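Side-chain contact in HNH endonuclease (PDB 5H0M), which nicks DNA as an HNH endonuclease of a thermophilic bacteriophage, probably through a His-Me finger core, and holds a bound zinc ion: residues 63-68 against 89-94. Residues are numbered along the deposited sequence; the frame is centred on the assembly and turned at random.
Sequences RTRLAV and VIVDHI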
ATOM      1  N   ARG A  63      -5.457  -9.696  -7.433  1.00 14.89           N
ATOM      2  CA  ARG A  63      -6.414 -10.440  -6.647  1.00 15.99           C
ATOM      3  C   ARG A  63      -6.474  -9.941  -5.199  1.00 15.35           C
ATOM      4  O   ARG A  63      -7.538  -9.795  -4.623  1.00 16.50           O
ATOM      5  CB  ARG A  63      -6.005 -11.906  -6.686  1.00 18.98           C
ATOM      6  CG  ARG A  63      -6.869 -12.905  -5.962  1.00 25.45           C
ATOM      7  CD  ARG A  63      -6.001 -14.114  -5.651  1.00 33.79           C
ATOM      8  NE  ARG A  63      -5.116 -14.483  -6.772  1.00 38.20           N
ATOM      9  CZ  ARG A  63      -3.905 -15.034  -6.644  1.00 41.07           C
ATOM     10  NH1 ARG A  63      -3.407 -15.278  -5.442  1.00 43.97           N
ATOM     11  NH2 ARG A  63      -3.180 -15.338  -7.725  1.00 41.36           N
ATOM     12  N   THR A  64      -5.320  -9.680  -4.600  1.00 14.45           N
ATOM     13  CA  THR A  64      -5.263  -9.298  -3.203  1.00 14.35           C
ATOM     14  C   THR A  64      -5.848  -7.901  -3.001  1.00 14.26           C
ATOM     15  O   THR A  64      -6.563  -7.659  -2.044  1.00 14.44           O
ATOM     16  CB  THR A  64      -3.833  -9.382  -2.685  1.00 15.50           C
ATOM     17  OG1 THR A  64      -3.375 -10.745  -2.770  1.00 17.43           O
ATOM     18  CG2 THR A  64      -3.747  -8.908  -1.228  1.00 16.12           C
ATOM     19  N   ARG A  65      -5.550  -6.993  -3.914  1.00 14.48           N
ATOM     20  CA  ARG A  65      -6.153  -5.667  -3.908  1.00 14.94           C
ATOM     21  C   ARG A  65      -7.677  -5.767  -3.825  1.00 14.25           C
ATOM     22  O   ARG A  65      -8.323  -5.075  -3.035  1.00 13.70           O
ATOM     23  CB  ARG A  65      -5.728  -4.886  -5.155  1.00 17.27           C
ATOM     24  CG  ARG A  65      -6.356  -3.517  -5.299  1.00 18.11           C
ATOM     25  CD  ARG A  65      -5.981  -2.858  -6.620  1.00 18.23           C
ATOM     26  NE  ARG A  65      -6.819  -1.686  -6.834  1.00 18.44           N
ATOM     27  CZ  ARG A  65      -8.056  -1.708  -7.304  1.00 19.31           C
ATOM     28  NH1 ARG A  65      -8.616  -2.846  -7.680  1.00 19.69           N
ATOM     29  NH2 ARG A  65      -8.748  -0.568  -7.417  1.00 21.35           N
ATOM     30  N   LEU A  66      -8.253  -6.623  -4.664  1.00 14.61           N
ATOM     31  CA  LEU A  66      -9.688  -6.803  -4.690  1.00 14.83           C
ATOM     32  C   LEU A  66     -10.192  -7.400  -3.384  1.00 14.27           C
ATOM     33  O   LEU A  66     -11.241  -7.013  -2.892  1.00 15.73           O
ATOM     34  CB  LEU A  66     -10.104  -7.691  -5.862  1.00 14.66           C
ATOM     35  CG  LEU A  66      -9.968  -7.083  -7.261  1.00 17.00           C
ATOM     36  CD1 LEU A  66     -10.194  -8.164  -8.320  1.00 17.21           C
ATOM     37  CD2 LEU A  66     -10.912  -5.908  -7.468  1.00 18.23           C
ATOM     38  N   ALA A  67      -9.441  -8.337  -2.820  1.00 13.49           N
ATOM     39  CA  ALA A  67      -9.816  -8.965  -1.563  1.00 14.18           C
ATOM     40  C   ALA A  67      -9.859  -7.930  -0.432  1.00 14.48           C
ATOM     41  O   ALA A  67     -10.739  -7.958   0.419  1.00 14.61           O
ATOM     42  CB  ALA A  67      -8.871 -10.101  -1.219  1.00 15.46           C
ATOM     43  N   VAL A  68      -8.882  -7.022  -0.421  1.00 13.49           N
ATOM     44  CA  VAL A  68      -8.833  -5.983   0.610  1.00 13.13           C
ATOM     45  C   VAL A  68      -9.991  -4.997   0.456  1.00 12.91           C
ATOM     46  O   VAL A  68     -10.668  -4.653   1.425  1.00 13.13           O
ATOM     47  CB  VAL A  68      -7.473  -5.250   0.586  1.00 13.35           C
ATOM     48  CG1 VAL A  68      -7.467  -4.055   1.534  1.00 13.75           C
ATOM     49  CG2 VAL A  68      -6.343  -6.191   0.964  1.00 14.56           C
ATOM     50  N   VAL A  89     -10.280   4.691  -2.931  1.00 15.38           N
ATOM     51  CA  VAL A  89      -9.813   4.743  -4.318  1.00 15.63           C
ATOM     52  C   VAL A  89      -8.498   4.009  -4.555  1.00 15.54           C
ATOM     53  O   VAL A  89      -8.089   3.834  -5.706  1.00 15.44           O
ATOM     54  CB  VAL A  89      -9.663   6.188  -4.823  1.00 17.53           C
ATOM     55  CG1 VAL A  89     -11.021   6.884  -4.820  1.00 20.35           C
ATOM     56  CG2 VAL A  89      -8.638   6.976  -4.030  1.00 18.48           C
ATOM     57  N   ILE A  90      -7.851   3.559  -3.481  1.00 14.69           N
ATOM     58  CA  ILE A  90      -6.538   2.928  -3.600  1.00 14.84           C
ATOM     59  C   ILE A  90      -6.354   1.981  -2.426  1.00 13.94           C
ATOM     60  O   ILE A  90      -6.941   2.193  -1.374  1.00 15.01           O
ATOM     61  CB  ILE A  90      -5.435   4.006  -3.672  1.00 16.87           C
ATOM     62  CG1 ILE A  90      -4.116   3.418  -4.169  1.00 18.55           C
ATOM     63  CG2 ILE A  90      -5.290   4.729  -2.359  1.00 16.83           C
ATOM     64  CD1 ILE A  90      -3.141   4.475  -4.633  1.00 20.59           C
ATOM     65  N   VAL A  91      -5.575   0.924  -2.628  1.00 12.69           N
ATOM     66  CA  VAL A  91      -5.148   0.057  -1.536  1.00 12.85           C
ATOM     67  C   VAL A  91      -3.666   0.316  -1.318  1.00 13.38           C
ATOM     68  O   VAL A  91      -2.878   0.190  -2.268  1.00 15.06           O
ATOM     69  CB  VAL A  91      -5.384  -1.425  -1.851  1.00 13.33           C
ATOM     70  CG1 VAL A  91      -4.849  -2.324  -0.756  1.00 14.81           C
ATOM     71  CG2 VAL A  91      -6.868  -1.690  -2.025  1.00 14.18           C
ATOM     72  N   ASP A  92      -3.303   0.666  -0.084  1.00 12.81           N
ATOM     73  CA  ASP A  92      -1.913   1.027   0.261  1.00 14.72           C
ATOM     74  C   ASP A  92      -1.317   0.055   1.277  1.00 13.80           C
ATOM     75  O   ASP A  92      -2.005  -0.427   2.184  1.00 14.10           O
ATOM     76  CB  ASP A  92      -1.845   2.449   0.827  1.00 18.34           C
ATOM     77  CG  ASP A  92      -0.422   3.040   0.829  1.00 21.23           C
ATOM     78  OD1 ASP A  92       0.447   2.606   0.026  1.00 23.69           O
ATOM     79  OD2 ASP A  92      -0.176   3.964   1.627  1.00 24.35           O
ATOM     80  N   HIS A  93      -0.022  -0.193   1.111  1.00 12.86           N
ATOM     81  CA  HIS A  93       0.781  -0.928   2.085  1.00 12.65           C
ATOM     82  C   HIS A  93       1.042  -0.079   3.307  1.00 13.27           C
ATOM     83  O   HIS A  93       1.491   1.066   3.180  1.00 15.18           O
ATOM     84  CB  HIS A  93       2.106  -1.343   1.458  1.00 12.69           C
ATOM     85  CG  HIS A  93       1.960  -2.392   0.401  1.00 13.43           C
ATOM     86  ND1 HIS A  93       1.596  -2.095  -0.888  1.00 14.39           N
ATOM     87  CD2 HIS A  93       2.096  -3.737   0.456  1.00 13.92           C
ATOM     88  CE1 HIS A  93       1.525  -3.213  -1.592  1.00 14.65           C
ATOM     89  NE2 HIS A  93       1.809  -4.224  -0.795  1.00 14.18           N
ATOM     90  N   ILE A  94       0.800  -0.636   4.484  1.00 12.45           N
ATOM     91  CA  ILE A  94       1.038   0.120   5.730  1.00 12.88           C
ATOM     92  C   ILE A  94       2.539   0.317   5.916  1.00 12.94           C
ATOM     93  O   ILE A  94       3.030   1.451   5.940  1.00 14.64           O
ATOM     94  CB  ILE A  94       0.407  -0.557   6.945  1.00 12.68           C
ATOM     95  CG1 ILE A  94      -1.106  -0.666   6.795  1.00 13.37           C
ATOM     96  CG2 ILE A  94       0.822   0.193   8.208  1.00 14.57           C
ATOM     97  CD1 ILE A  94      -1.790  -1.408   7.919  1.00 14.75           C
TER
HETATM   98  O   HOH W   1      -4.863   0.318  -5.656  1.00 16.87           O
HETATM   99  O   HOH W   2      -6.975   1.910  -7.213  1.00 18.65           O
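Val91 turns its side chain from strand 90-93 onto helix 59-71, and its two methyl branches meet different residues there. CG1, which lies anti to the backbone N (chi1 176°), reaches Val68, where Val91 CG1 and Val68 CG1 are 3.9 Å apart. CG2 takes the other direction and rests against the aliphatic root of Arg65, with Val91 CG2 3.8 Å from Arg65 CG. Both are ordinary van der Waals separations, and both valines are buried. Trp61 and Leu69 of the same helix also touch Val91, while Val68 also touches Ser112 on strand 110-113.

No direct hydrogen bond joins the segments; the polar link runs through two waters. Extended from CG to NE, the Arg65 chain carries its guanidinium past Val91 toward the start of the strand. One water lies in the guanidinium plane at its edge, accepting from Arg65 NE at 3.0 Å and from Val91 N at 3.2 Å. The second accepts from Arg65 NH2 at 3.1 Å and donates to Val89 O at 2.7 Å. Two N-H groups of one guanidinium are thus linked through water to backbone atoms of strand residue Val91 and of Val89 just before the strand, which should restrict its rotation.

Val89 and Ile90 form a classic beta bulge opposite Leu113, at the start of strand 90-93 in the two-stranded antiparallel sheet. Helix 59-71 packs against this sheet, whose two strands, with helix 115-129, are consistent with the ββα fold of HNH nucleases.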